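Local coordinates for tyrosyl-DNA phosphodiesterase 2 (Danio rerio, PDB 4F1H), which belongs to the endonuclease/exonuclease/phosphatase family with its DNase I-like fold, and is seen here with DNA and a magnesium ion bound, at residues I87-T92 and S115-C120; T92-N97 and K121-E126; K129-V134 and A161-L166. All coordinates share one frame; numbering follows the deposited sequence. Where two conformers were deposited one is given.

Contact 1: residues I87-T92 and S115-C120; sequences ICFPTT and SHLESC. With nucleotides of chain A.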
loop_
_atom_site.group_PDB
_atom_site.type_symbol
_atom_site.label_atom_id
_atom_site.label_comp_id
_atom_site.label_asym_id
_atom_site.label_seq_id
_atom_site.Cartn_x
_atom_site.Cartn_y
_atom_site.Cartn_z
ATOM N N ILE B 87 4.729 -20.645 11.124
ATOM C CA ILE B 87 3.493 -20.663 10.325
ATOM C C ILE B 87 3.973 -20.776 8.878
ATOM O O ILE B 87 4.793 -19.980 8.428
ATOM C CB ILE B 87 2.685 -19.350 10.475
ATOM C CG1 ILE B 87 2.368 -19.005 11.954
ATOM C CG2 ILE B 87 1.393 -19.413 9.643
ATOM C CD1 ILE B 87 1.605 -20.065 12.686
ATOM N N CYS B 88 3.484 -21.793 8.172
ATOM C CA CYS B 88 3.813 -22.038 6.771
ATOM C C CYS B 88 3.084 -21.036 5.866
ATOM O O CYS B 88 1.973 -20.594 6.189
ATOM C CB CYS B 88 3.407 -23.491 6.452
ATOM S SG CYS B 88 3.164 -23.889 4.709
ATOM N N PHE B 89 3.721 -20.627 4.760
ATOM C CA PHE B 89 3.071 -19.777 3.749
ATOM C C PHE B 89 2.761 -20.752 2.599
ATOM O O PHE B 89 3.660 -21.169 1.886
ATOM C CB PHE B 89 4.078 -18.723 3.223
ATOM C CG PHE B 89 4.361 -17.580 4.147
ATOM C CD1 PHE B 89 3.475 -17.205 5.146
ATOM C CD2 PHE B 89 5.570 -16.878 4.010
ATOM C CE1 PHE B 89 3.760 -16.123 6.007
ATOM C CE2 PHE B 89 5.871 -15.784 4.827
ATOM C CZ PHE B 89 4.973 -15.410 5.853
ATOM N N PRO B 90 1.499 -21.180 2.446
ATOM C CA PRO B 90 1.181 -22.318 1.564
ATOM C C PRO B 90 1.615 -22.164 0.106
ATOM O O PRO B 90 1.945 -23.174 -0.529
ATOM C CB PRO B 90 -0.348 -22.410 1.642
ATOM C CG PRO B 90 -0.708 -21.751 2.933
ATOM C CD PRO B 90 0.333 -20.681 3.183
ATOM N N THR B 91 1.618 -20.937 -0.411
ATOM C CA THR B 91 1.990 -20.752 -1.807
ATOM C C THR B 91 3.359 -20.103 -2.042
ATOM O O THR B 91 3.665 -19.655 -3.163
ATOM C CB THR B 91 0.872 -19.998 -2.613
ATOM O OG1 THR B 91 0.491 -18.790 -1.940
ATOM C CG2 THR B 91 -0.378 -20.893 -2.786
ATOM N N THR B 92 4.211 -20.062 -1.016
ATOM C CA THR B 92 5.574 -19.634 -1.297
ATOM C C THR B 92 6.288 -20.554 -2.286
ATOM O O THR B 92 6.141 -21.800 -2.264
ATOM C CB THR B 92 6.440 -19.478 -0.003
ATOM O OG1 THR B 92 7.735 -18.918 -0.321
ATOM C CG2 THR B 92 6.667 -20.823 0.683
ATOM N N SER B 115 10.138 -12.808 9.268
ATOM C CA SER B 115 9.944 -13.481 8.004
ATOM C C SER B 115 10.832 -12.791 6.978
ATOM O O SER B 115 11.307 -11.647 7.176
ATOM C CB SER B 115 8.466 -13.421 7.592
ATOM O OG SER B 115 8.251 -14.204 6.417
ATOM N N HIS B 116 11.103 -13.504 5.898
ATOM C CA HIS B 116 11.757 -12.943 4.732
ATOM C C HIS B 116 10.682 -13.097 3.664
ATOM O O HIS B 116 10.496 -14.214 3.118
ATOM C CB HIS B 116 12.987 -13.802 4.443
ATOM C CG HIS B 116 13.790 -13.373 3.260
ATOM N ND1 HIS B 116 14.813 -14.148 2.760
ATOM C CD2 HIS B 116 13.786 -12.230 2.534
ATOM C CE1 HIS B 116 15.386 -13.524 1.745
ATOM N NE2 HIS B 116 14.778 -12.360 1.578
ATOM N N LEU B 117 9.904 -12.042 3.395
ATOM C CA LEU B 117 8.774 -12.207 2.474
ATOM C C LEU B 117 9.301 -12.391 1.052
ATOM O O LEU B 117 10.413 -11.976 0.707
ATOM C CB LEU B 117 7.825 -10.986 2.470
ATOM C CG LEU B 117 7.161 -10.638 3.811
ATOM C CD1 LEU B 117 6.064 -9.545 3.631
ATOM C CD2 LEU B 117 6.548 -11.852 4.511
ATOM N N GLU B 118 8.486 -13.070 0.244
ATOM C CA GLU B 118 8.880 -13.500 -1.114
ATOM C C GLU B 118 9.658 -12.388 -1.842
ATOM O O GLU B 118 9.217 -11.215 -1.866
ATOM C CB GLU B 118 7.604 -13.799 -1.901
ATOM C CG GLU B 118 7.798 -14.816 -3.037
ATOM C CD GLU B 118 7.737 -16.244 -2.538
ATOM O OE1 GLU B 118 7.801 -16.470 -1.280
ATOM O OE2 GLU B 118 7.603 -17.168 -3.389
ATOM N N SER B 119 10.795 -12.764 -2.414
ATOM C CA SER B 119 11.743 -11.817 -3.024
ATOM C C SER B 119 11.391 -11.548 -4.494
ATOM O O SER B 119 10.719 -12.363 -5.161
ATOM C CB SER B 119 13.165 -12.377 -2.977
ATOM O OG SER B 119 13.579 -12.620 -1.620
ATOM N N CYS B 120 11.859 -10.390 -4.967
ATOM C CA CYS B 120 11.808 -9.923 -6.365
ATOM C C CYS B 120 10.635 -9.005 -6.662
ATOM O O CYS B 120 9.500 -9.214 -6.216
ATOM C CB CYS B 120 11.859 -11.073 -7.414
ATOM S SG CYS B 120 13.238 -12.245 -7.221
ATOM O OP3 DT A 1 15.297 -10.800 -0.695
ATOM P P DT A 1 16.199 -9.614 -0.836
ATOM O OP1 DT A 1 17.514 -9.730 -0.225
ATOM O OP2 DT A 1 15.607 -8.378 -0.213
ATOM O "O5'" DT A 1 16.276 -9.313 -2.391
ATOM C "C5'" DT A 1 17.308 -8.419 -2.841
ATOM C "C4'" DT A 1 17.188 -8.357 -4.350
ATOM O "O4'" DT A 1 17.733 -9.608 -4.854
ATOM C "C3'" DT A 1 15.763 -8.230 -4.904
ATOM O "O3'" DT A 1 15.814 -7.502 -6.145
ATOM C "C2'" DT A 1 15.363 -9.677 -5.176
ATOM C "C1'" DT A 1 16.703 -10.258 -5.629
ATOM N N1 DT A 1 16.800 -11.740 -5.479
ATOM C C2 DT A 1 16.973 -12.496 -6.622
ATOM O O2 DT A 1 17.031 -12.004 -7.760
ATOM N N3 DT A 1 17.043 -13.845 -6.394
ATOM C C4 DT A 1 16.982 -14.514 -5.175
ATOM O O4 DT A 1 17.073 -15.753 -5.098
ATOM C C5 DT A 1 16.803 -13.642 -4.027
ATOM C C7 DT A 1 16.676 -14.221 -2.650
ATOM C C6 DT A 1 16.725 -12.315 -4.212
ATOM P P DG A 2 14.499 -6.846 -6.754
ATOM O OP1 DG A 2 13.616 -6.415 -5.636
ATOM O OP2 DG A 2 13.964 -7.725 -7.860
ATOM O "O5'" DG A 2 15.063 -5.580 -7.554
ATOM C "C5'" DG A 2 15.763 -4.596 -6.800
ATOM C "C4'" DG A 2 15.507 -3.270 -7.488
ATOM O "O4'" DG A 2 16.304 -3.222 -8.710
ATOM C "C3'" DG A 2 14.071 -2.964 -7.882
ATOM O "O3'" DG A 2 13.861 -1.632 -7.401
ATOM C "C2'" DG A 2 14.099 -3.004 -9.414
ATOM C "C1'" DG A 2 15.532 -2.564 -9.691
ATOM N N9 DG A 2 16.084 -3.000 -10.968
ATOM C C8 DG A 2 16.246 -4.304 -11.446
ATOM N N7 DG A 2 16.805 -4.340 -12.653
ATOM C C5 DG A 2 17.006 -2.970 -12.965
ATOM C C6 DG A 2 17.552 -2.349 -14.126
ATOM O O6 DG A 2 17.998 -2.908 -15.127
ATOM N N1 DG A 2 17.578 -0.955 -14.044
ATOM C C2 DG A 2 17.136 -0.245 -12.942
ATOM N N2 DG A 2 17.218 1.097 -13.001
ATOM N N3 DG A 2 16.595 -0.809 -11.863
ATOM C C4 DG A 2 16.589 -2.163 -11.934
#
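T92 reaches across to E118 with a short hydrogen bond, its OG1 donating to OE1 over 2.6 Å. The hydroxyl meets the carboxylate on the syn lone pair of OE1, the side of the other oxygen. A bend of the E118 chain at its second torsion (83°) brings the carboxylate round to the threonine. Q130 donates a second bond to OE1 and the backbone N of Q93 binds OE2, so both oxygens of this buried carboxylate are held and its rotation is restrained.

Beside it, F89 packs against S115 and L117. The ring turns its CE2 corner to residues 115-120: S115 OG lies near the ring plane at this edge, 3.3 Å from F89 CE2, and the S115 hydroxyl is bonded to N97 O. L117 CD2 comes in obliquely at 4.0 Å from F89 CE2, the two side chains crossing at about a right angle. In this DNase I-like fold the contact joins the end of strand 80-88 to the loop that follows strand 108-114, both from one sheet. A type I turn from F89 to T92, closed by T92 N to F89 O at 3.2 Å, lifts P90 and T91 to the solvent side. Away from that turn residues 115-120 face DNA: H116 NE2 (2.8 Å, 165°) and S119 OG (2.7 Å) both donate to OP3 of DT1 of chain A.

Contact 2: residues T92-N97 and K121-E126; sequences TQMMRN and KNQSQE. With nucleotides of chain A.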
loop_
_atom_site.group_PDB
_atom_site.type_symbol
_atom_site.label_atom_id
_atom_site.label_comp_id
_atom_site.label_asym_id
_atom_site.label_seq_id
_atom_site.Cartn_x
_atom_site.Cartn_y
_atom_site.Cartn_z
ATOM N N THR B 92 4.211 -20.062 -1.016
ATOM C CA THR B 92 5.574 -19.634 -1.297
ATOM C C THR B 92 6.288 -20.554 -2.286
ATOM O O THR B 92 6.141 -21.800 -2.264
ATOM C CB THR B 92 6.440 -19.478 -0.003
ATOM O OG1 THR B 92 7.735 -18.918 -0.321
ATOM C CG2 THR B 92 6.667 -20.823 0.683
ATOM N N GLN B 93 7.073 -19.945 -3.173
ATOM C CA GLN B 93 7.973 -20.704 -4.036
ATOM C C GLN B 93 9.426 -20.619 -3.579
ATOM O O GLN B 93 10.318 -21.136 -4.246
ATOM C CB GLN B 93 7.853 -20.237 -5.502
ATOM C CG GLN B 93 6.497 -20.538 -6.059
ATOM C CD GLN B 93 6.344 -22.041 -6.315
ATOM O OE1 GLN B 93 7.304 -22.709 -6.707
ATOM N NE2 GLN B 93 5.147 -22.564 -6.118
ATOM N N MET B 94 9.667 -19.960 -2.437
ATOM C CA MET B 94 11.018 -19.700 -1.931
ATOM C C MET B 94 11.189 -20.126 -0.472
ATOM O O MET B 94 12.052 -19.593 0.260
ATOM C CB MET B 94 11.348 -18.207 -2.067
ATOM C CG MET B 94 11.113 -17.719 -3.506
ATOM S SD MET B 94 11.557 -15.987 -3.773
ATOM C CE MET B 94 10.914 -15.825 -5.471
ATOM N N MET B 95 10.376 -21.094 -0.047
ATOM C CA MET B 95 10.466 -21.671 1.316
ATOM C C MET B 95 10.331 -20.642 2.441
ATOM O O MET B 95 10.796 -20.866 3.573
ATOM C CB MET B 95 11.716 -22.549 1.469
ATOM C CG MET B 95 11.691 -23.776 0.576
ATOM S SD MET B 95 10.424 -24.908 1.227
ATOM C CE MET B 95 10.270 -26.114 -0.101
ATOM N N ARG B 96 9.599 -19.562 2.161
ATOM C CA ARG B 96 9.408 -18.531 3.169
ATOM C C ARG B 96 8.344 -18.951 4.186
ATOM O O ARG B 96 7.437 -19.785 3.901
ATOM C CB ARG B 96 9.040 -17.202 2.501
ATOM C CG ARG B 96 10.027 -16.835 1.366
ATOM C CD ARG B 96 11.500 -16.855 1.842
ATOM N NE ARG B 96 12.450 -16.639 0.734
ATOM C CZ ARG B 96 12.684 -15.454 0.159
ATOM N NH1 ARG B 96 12.032 -14.387 0.555
ATOM N NH2 ARG B 96 13.550 -15.358 -0.843
ATOM N N ASN B 97 8.465 -18.395 5.389
ATOM C CA ASN B 97 7.543 -18.749 6.447
ATOM C C ASN B 97 7.527 -17.648 7.498
ATOM O O ASN B 97 8.198 -16.599 7.355
ATOM C CB ASN B 97 7.874 -20.128 7.057
ATOM C CG ASN B 97 9.311 -20.256 7.561
ATOM O OD1 ASN B 97 9.997 -19.243 7.902
ATOM N ND2 ASN B 97 9.807 -21.502 7.587
ATOM N N LYS B 121 10.924 -7.973 -7.449
ATOM C CA LYS B 121 9.931 -6.945 -7.718
ATOM C C LYS B 121 8.671 -7.564 -8.287
ATOM O O LYS B 121 7.544 -7.178 -7.907
ATOM C CB LYS B 121 10.514 -5.930 -8.692
ATOM C CG LYS B 121 9.527 -4.818 -9.058
ATOM C CD LYS B 121 10.329 -3.631 -9.686
ATOM C CE LYS B 121 9.375 -2.494 -10.155
ATOM N NZ LYS B 121 10.144 -1.264 -10.598
ATOM N N ASN B 122 8.836 -8.545 -9.179
ATOM C CA ASN B 122 7.674 -9.131 -9.823
ATOM C C ASN B 122 6.866 -10.138 -8.997
ATOM O O ASN B 122 5.889 -10.714 -9.496
ATOM C CB ASN B 122 8.056 -9.742 -11.191
ATOM C CG ASN B 122 8.689 -11.116 -11.069
ATOM O OD1 ASN B 122 9.125 -11.539 -9.986
ATOM N ND2 ASN B 122 8.740 -11.838 -12.196
ATOM N N GLN B 123 7.252 -10.341 -7.739
ATOM C CA GLN B 123 6.515 -11.240 -6.859
ATOM C C GLN B 123 5.562 -10.541 -5.898
ATOM O O GLN B 123 5.225 -11.067 -4.821
ATOM C CB GLN B 123 7.504 -12.163 -6.105
ATOM C CG GLN B 123 8.318 -13.092 -7.031
ATOM C CD GLN B 123 7.384 -14.030 -7.801
ATOM O OE1 GLN B 123 6.454 -14.581 -7.231
ATOM N NE2 GLN B 123 7.617 -14.180 -9.109
ATOM N N SER B 124 5.086 -9.362 -6.294
ATOM C CA SER B 124 4.187 -8.602 -5.446
ATOM C C SER B 124 2.936 -9.405 -5.032
ATOM O O SER B 124 2.449 -9.264 -3.914
ATOM C CB SER B 124 3.827 -7.274 -6.140
ATOM O OG SER B 124 2.961 -6.477 -5.352
ATOM N N GLN B 125 2.426 -10.263 -5.917
ATOM C CA GLN B 125 1.225 -11.033 -5.595
ATOM C C GLN B 125 1.456 -11.972 -4.395
ATOM O O GLN B 125 0.693 -11.922 -3.402
ATOM C CB GLN B 125 0.729 -11.845 -6.801
ATOM C CG GLN B 125 -0.418 -12.773 -6.440
ATOM C CD GLN B 125 -1.090 -13.407 -7.659
ATOM O OE1 GLN B 125 -0.495 -13.521 -8.734
ATOM N NE2 GLN B 125 -2.341 -13.818 -7.489
ATOM N N GLU B 126 2.502 -12.788 -4.450
ATOM C CA GLU B 126 2.721 -13.733 -3.347
ATOM C C GLU B 126 3.199 -12.963 -2.111
ATOM O O GLU B 126 2.797 -13.252 -0.993
ATOM C CB GLU B 126 3.705 -14.824 -3.764
ATOM C CG GLU B 126 4.167 -15.797 -2.681
ATOM C CD GLU B 126 3.052 -16.610 -2.038
ATOM O OE1 GLU B 126 1.927 -16.774 -2.645
ATOM O OE2 GLU B 126 3.295 -17.091 -0.897
ATOM P P DG A 2 14.499 -6.846 -6.754
ATOM O OP1 DG A 2 13.616 -6.415 -5.636
ATOM O OP2 DG A 2 13.964 -7.725 -7.860
ATOM O "O5'" DG A 2 15.063 -5.580 -7.554
ATOM C "C5'" DG A 2 15.763 -4.596 -6.800
ATOM C "C4'" DG A 2 15.507 -3.270 -7.488
ATOM O "O4'" DG A 2 16.304 -3.222 -8.710
ATOM C "C3'" DG A 2 14.071 -2.964 -7.882
ATOM O "O3'" DG A 2 13.861 -1.632 -7.401
ATOM C "C2'" DG A 2 14.099 -3.004 -9.414
ATOM C "C1'" DG A 2 15.532 -2.564 -9.691
ATOM N N9 DG A 2 16.084 -3.000 -10.968
ATOM C C8 DG A 2 16.246 -4.304 -11.446
ATOM N N7 DG A 2 16.805 -4.340 -12.653
ATOM C C5 DG A 2 17.006 -2.970 -12.965
ATOM C C6 DG A 2 17.552 -2.349 -14.126
ATOM O O6 DG A 2 17.998 -2.908 -15.127
ATOM N N1 DG A 2 17.578 -0.955 -14.044
ATOM C C2 DG A 2 17.136 -0.245 -12.942
ATOM N N2 DG A 2 17.218 1.097 -13.001
ATOM N N3 DG A 2 16.595 -0.809 -11.863
ATOM C C4 DG A 2 16.589 -2.163 -11.934
ATOM P P DC A 3 12.384 -1.000 -7.287
ATOM O OP1 DC A 3 11.506 -1.954 -6.597
ATOM O OP2 DC A 3 11.986 -0.460 -8.634
ATOM O "O5'" DC A 3 12.657 0.246 -6.341
ATOM C "C5'" DC A 3 13.763 1.109 -6.711
ATOM C "C4'" DC A 3 13.793 2.223 -5.698
ATOM O "O4'" DC A 3 14.982 3.072 -5.905
ATOM C "C3'" DC A 3 12.568 3.129 -5.707
ATOM O "O3'" DC A 3 12.172 3.270 -4.344
ATOM C "C2'" DC A 3 13.110 4.427 -6.336
ATOM C "C1'" DC A 3 14.551 4.429 -5.832
ATOM N N1 DC A 3 15.532 5.131 -6.698
ATOM C C2 DC A 3 16.389 6.062 -6.090
ATOM O O2 DC A 3 16.276 6.301 -4.876
ATOM N N3 DC A 3 17.309 6.691 -6.878
ATOM C C4 DC A 3 17.368 6.400 -8.187
ATOM N N4 DC A 3 18.290 7.051 -8.915
ATOM C C5 DC A 3 16.499 5.445 -8.817
ATOM C C6 DC A 3 15.603 4.828 -8.030
#
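M94 and Q123 supply the apolar touch between the segments, and it is slight. The methionine chain runs extended beyond CG (chi2 -177°), which carries its terminal methyl over the start of the helix, where CE stops 4.1 Å from Q123 CG and the two chains pass at a slant.

The polar approach is made by E126, whose chain bends at its second torsion. Its OE2 lies 3.1 Å from T92 N, but the angle is too poor for a hydrogen bond, and the carboxylate takes its bonds elsewhere: OE1 from T91 OG1, OE2 from Q130 NE2. The T92 N-H is used instead by F89 O, within the turn that leads into the loop.

Within the loop, hydrogen bonds set the shape. T92 OG1 accepts from M94 N at 3.0 Å, the defining bond of an ST turn, and from R96 N at 3.2 Å, each with an N-H...O angle of 161°. Together with the bond it gives E118, that hydroxyl is gripped three times. R96 NE adds a weak bond to M94 O, while its NH1 serves H116 O and its NH2 both S119 OG and Y68 OH.

On the helix side Q123 holds the N-cap position just before the first turn. Its NE2 binds N122 OD1 at 3.2 Å from above the carbonyl plane, 54° out of it.

Bonds to DNA form the last group. K121 N donates to OP2 of DG2 of chain A at 3.1 Å, and the extended lysine chain carries NZ to within 2.8 Å of OP2 of DC3 of chain A, so one residue spans two successive phosphates.

Contact 3: residues K129-V134 and A161-L166; sequences KQLRVV and ANVGGL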
loop_
_atom_site.group_PDB
_atom_site.type_symbol
_atom_site.label_atom_id
_atom_site.label_comp_id
_atom_site.label_asym_id
_atom_site.label_seq_id
_atom_site.Cartn_x
_atom_site.Cartn_y
_atom_site.Cartn_z
ATOM N N LYS B 129 0.175 -11.582 -0.330
ATOM C CA LYS B 129 -0.563 -12.648 0.391
ATOM C C LYS B 129 0.121 -12.998 1.715
ATOM O O LYS B 129 -0.542 -13.203 2.743
ATOM C CB LYS B 129 -0.675 -13.915 -0.446
ATOM C CG LYS B 129 -1.458 -13.732 -1.730
ATOM C CD LYS B 129 -1.532 -15.072 -2.465
ATOM C CE LYS B 129 -2.138 -14.896 -3.852
ATOM N NZ LYS B 129 -2.335 -16.211 -4.532
ATOM N N GLN B 130 1.453 -13.042 1.696
ATOM C CA GLN B 130 2.212 -13.299 2.930
ATOM C C GLN B 130 2.077 -12.142 3.894
ATOM O O GLN B 130 1.903 -12.346 5.086
ATOM C CB GLN B 130 3.696 -13.575 2.587
ATOM C CG GLN B 130 3.892 -14.813 1.736
ATOM C CD GLN B 130 5.321 -14.942 1.239
ATOM O OE1 GLN B 130 6.156 -14.095 1.565
ATOM N NE2 GLN B 130 5.598 -15.963 0.430
ATOM N N LEU B 131 2.150 -10.897 3.401
ATOM C CA LEU B 131 1.970 -9.760 4.282
ATOM C C LEU B 131 0.613 -9.837 4.975
ATOM O O LEU B 131 0.500 -9.552 6.171
ATOM C CB LEU B 131 2.099 -8.437 3.523
ATOM C CG LEU B 131 1.741 -7.212 4.343
ATOM C CD1 LEU B 131 2.813 -6.924 5.448
ATOM C CD2 LEU B 131 1.718 -6.039 3.350
ATOM N N ARG B 132 -0.427 -10.258 4.243
ATOM C CA ARG B 132 -1.735 -10.371 4.909
ATOM C C ARG B 132 -1.706 -11.359 6.070
ATOM O O ARG B 132 -2.287 -11.075 7.134
ATOM C CB ARG B 132 -2.813 -10.797 3.907
ATOM C CG ARG B 132 -3.155 -9.726 2.917
ATOM C CD ARG B 132 -4.244 -10.285 1.997
ATOM N NE ARG B 132 -4.453 -9.393 0.867
ATOM C CZ ARG B 132 -5.214 -8.307 0.922
ATOM N NH1 ARG B 132 -5.849 -7.996 2.053
ATOM N NH2 ARG B 132 -5.349 -7.539 -0.156
ATOM N N VAL B 133 -1.002 -12.480 5.895
ATOM C CA VAL B 133 -0.856 -13.483 6.965
ATOM C C VAL B 133 -0.115 -12.875 8.159
ATOM O O VAL B 133 -0.543 -13.056 9.314
ATOM C CB VAL B 133 -0.158 -14.763 6.472
ATOM C CG1 VAL B 133 0.194 -15.687 7.655
ATOM C CG2 VAL B 133 -1.041 -15.492 5.482
ATOM N N VAL B 134 0.962 -12.120 7.884
ATOM C CA VAL B 134 1.705 -11.456 8.971
ATOM C C VAL B 134 0.845 -10.490 9.763
ATOM O O VAL B 134 0.817 -10.544 10.995
ATOM C CB VAL B 134 2.957 -10.707 8.457
ATOM C CG1 VAL B 134 3.618 -9.895 9.588
ATOM C CG2 VAL B 134 3.951 -11.709 7.857
ATOM N N ALA B 161 -0.175 -0.098 1.149
ATOM C CA ALA B 161 -1.450 0.602 0.900
ATOM C C ALA B 161 -2.434 -0.341 0.200
ATOM O O ALA B 161 -3.624 -0.369 0.542
ATOM C CB ALA B 161 -1.233 1.890 0.077
ATOM N N ASN B 162 -1.934 -1.132 -0.751
ATOM C CA ASN B 162 -2.784 -2.047 -1.528
ATOM C C ASN B 162 -3.292 -3.315 -0.814
ATOM O O ASN B 162 -3.969 -4.141 -1.446
ATOM C CB ASN B 162 -2.152 -2.367 -2.904
ATOM C CG ASN B 162 -2.025 -1.119 -3.787
ATOM O OD1 ASN B 162 -2.803 -0.176 -3.639
ATOM N ND2 ASN B 162 -1.029 -1.094 -4.676
ATOM N N VAL B 163 -2.999 -3.461 0.487
ATOM C CA VAL B 163 -3.701 -4.465 1.320
ATOM C C VAL B 163 -4.560 -3.762 2.344
ATOM O O VAL B 163 -5.090 -4.382 3.270
ATOM C CB VAL B 163 -2.772 -5.447 2.057
ATOM C CG1 VAL B 163 -1.894 -6.106 1.079
ATOM C CG2 VAL B 163 -1.931 -4.737 3.152
ATOM N N GLY B 164 -4.696 -2.453 2.181
ATOM C CA GLY B 164 -5.495 -1.702 3.113
ATOM C C GLY B 164 -4.736 -0.997 4.213
ATOM O O GLY B 164 -5.345 -0.455 5.143
ATOM N N GLY B 165 -3.411 -0.990 4.113
ATOM C CA GLY B 165 -2.603 -0.336 5.130
ATOM C C GLY B 165 -2.434 -1.244 6.348
ATOM O O GLY B 165 -2.947 -2.379 6.385
ATOM N N LEU B 166 -1.687 -0.750 7.335
ATOM C CA LEU B 166 -1.488 -1.494 8.575
ATOM C C LEU B 166 -2.770 -1.414 9.390
ATOM O O LEU B 166 -3.446 -0.395 9.376
ATOM C CB LEU B 166 -0.331 -0.899 9.389
ATOM C CG LEU B 166 1.023 -0.867 8.682
ATOM C CD1 LEU B 166 2.060 -0.241 9.591
ATOM C CD2 LEU B 166 1.419 -2.285 8.312
#
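The guanidinium of R132 lies with one face over V163, whose CB sits 3.8 Å from its plane and off-centre, toward the rim. R132 CZ is 3.9 Å from V163 CB, so the contact is van der Waals packing of a flat cation on an aliphatic branch. The carbonyl of N162 approaches obliquely, with its O 3.9 Å from R132 NH2, too far for a hydrogen bond. R132 gets there by an extended run from CG to NE, and the two side chains run antiparallel, each pointing back along the other.

While CB and CG1 of V163 pack on the guanidinium, V163 CG2 meets L131 CD2 at 3.9 Å on the buried side. The leucine has its CG turned anti to the backbone N (chi1 172°), which brings CD2 to the valine. One residue is thus wedged between two consecutive residues of a helix, one buried and one exposed.

The valine is presented by the end of helix 157-161, where A161 and N162 also meet another protein chain. That end is a Schellman motif, with G164 N bonded to A161 O at 2.9 Å, G165 N bonded to the carbonyl five residues back, and G164 in the positive-phi C-prime place.

Helix 124-140 thus packs against the end of the next helix, 157-161. On the sheet side, L131 also touches F209 of strand 202-211, and L166 packs on the same phenylalanine and on L135 of helix 124-140.

How the contacts relate
Following the chain, strand 80-88 runs into residues 87-92 and the loop 92-97, then the hairpin of strands 97-105 and 108-114 leads to 115-120, where contact 1 closes. Contact 2 opens at T92, shared with contact 1, and closes at 121-126, so the two cross rather than nest. Helix 124-140, which begins there, continues into 129-134 and starts contact 3, in series with both; strand 145-150 and helix 157-161 follow before it closes at 161-166. Since strands 108-114 and 145-150 are parallel neighbours, the helix is the crossover of a beta-alpha-beta unit. Through Q130 it meets contact 1, tying the sheet's loops to the outer helical layer.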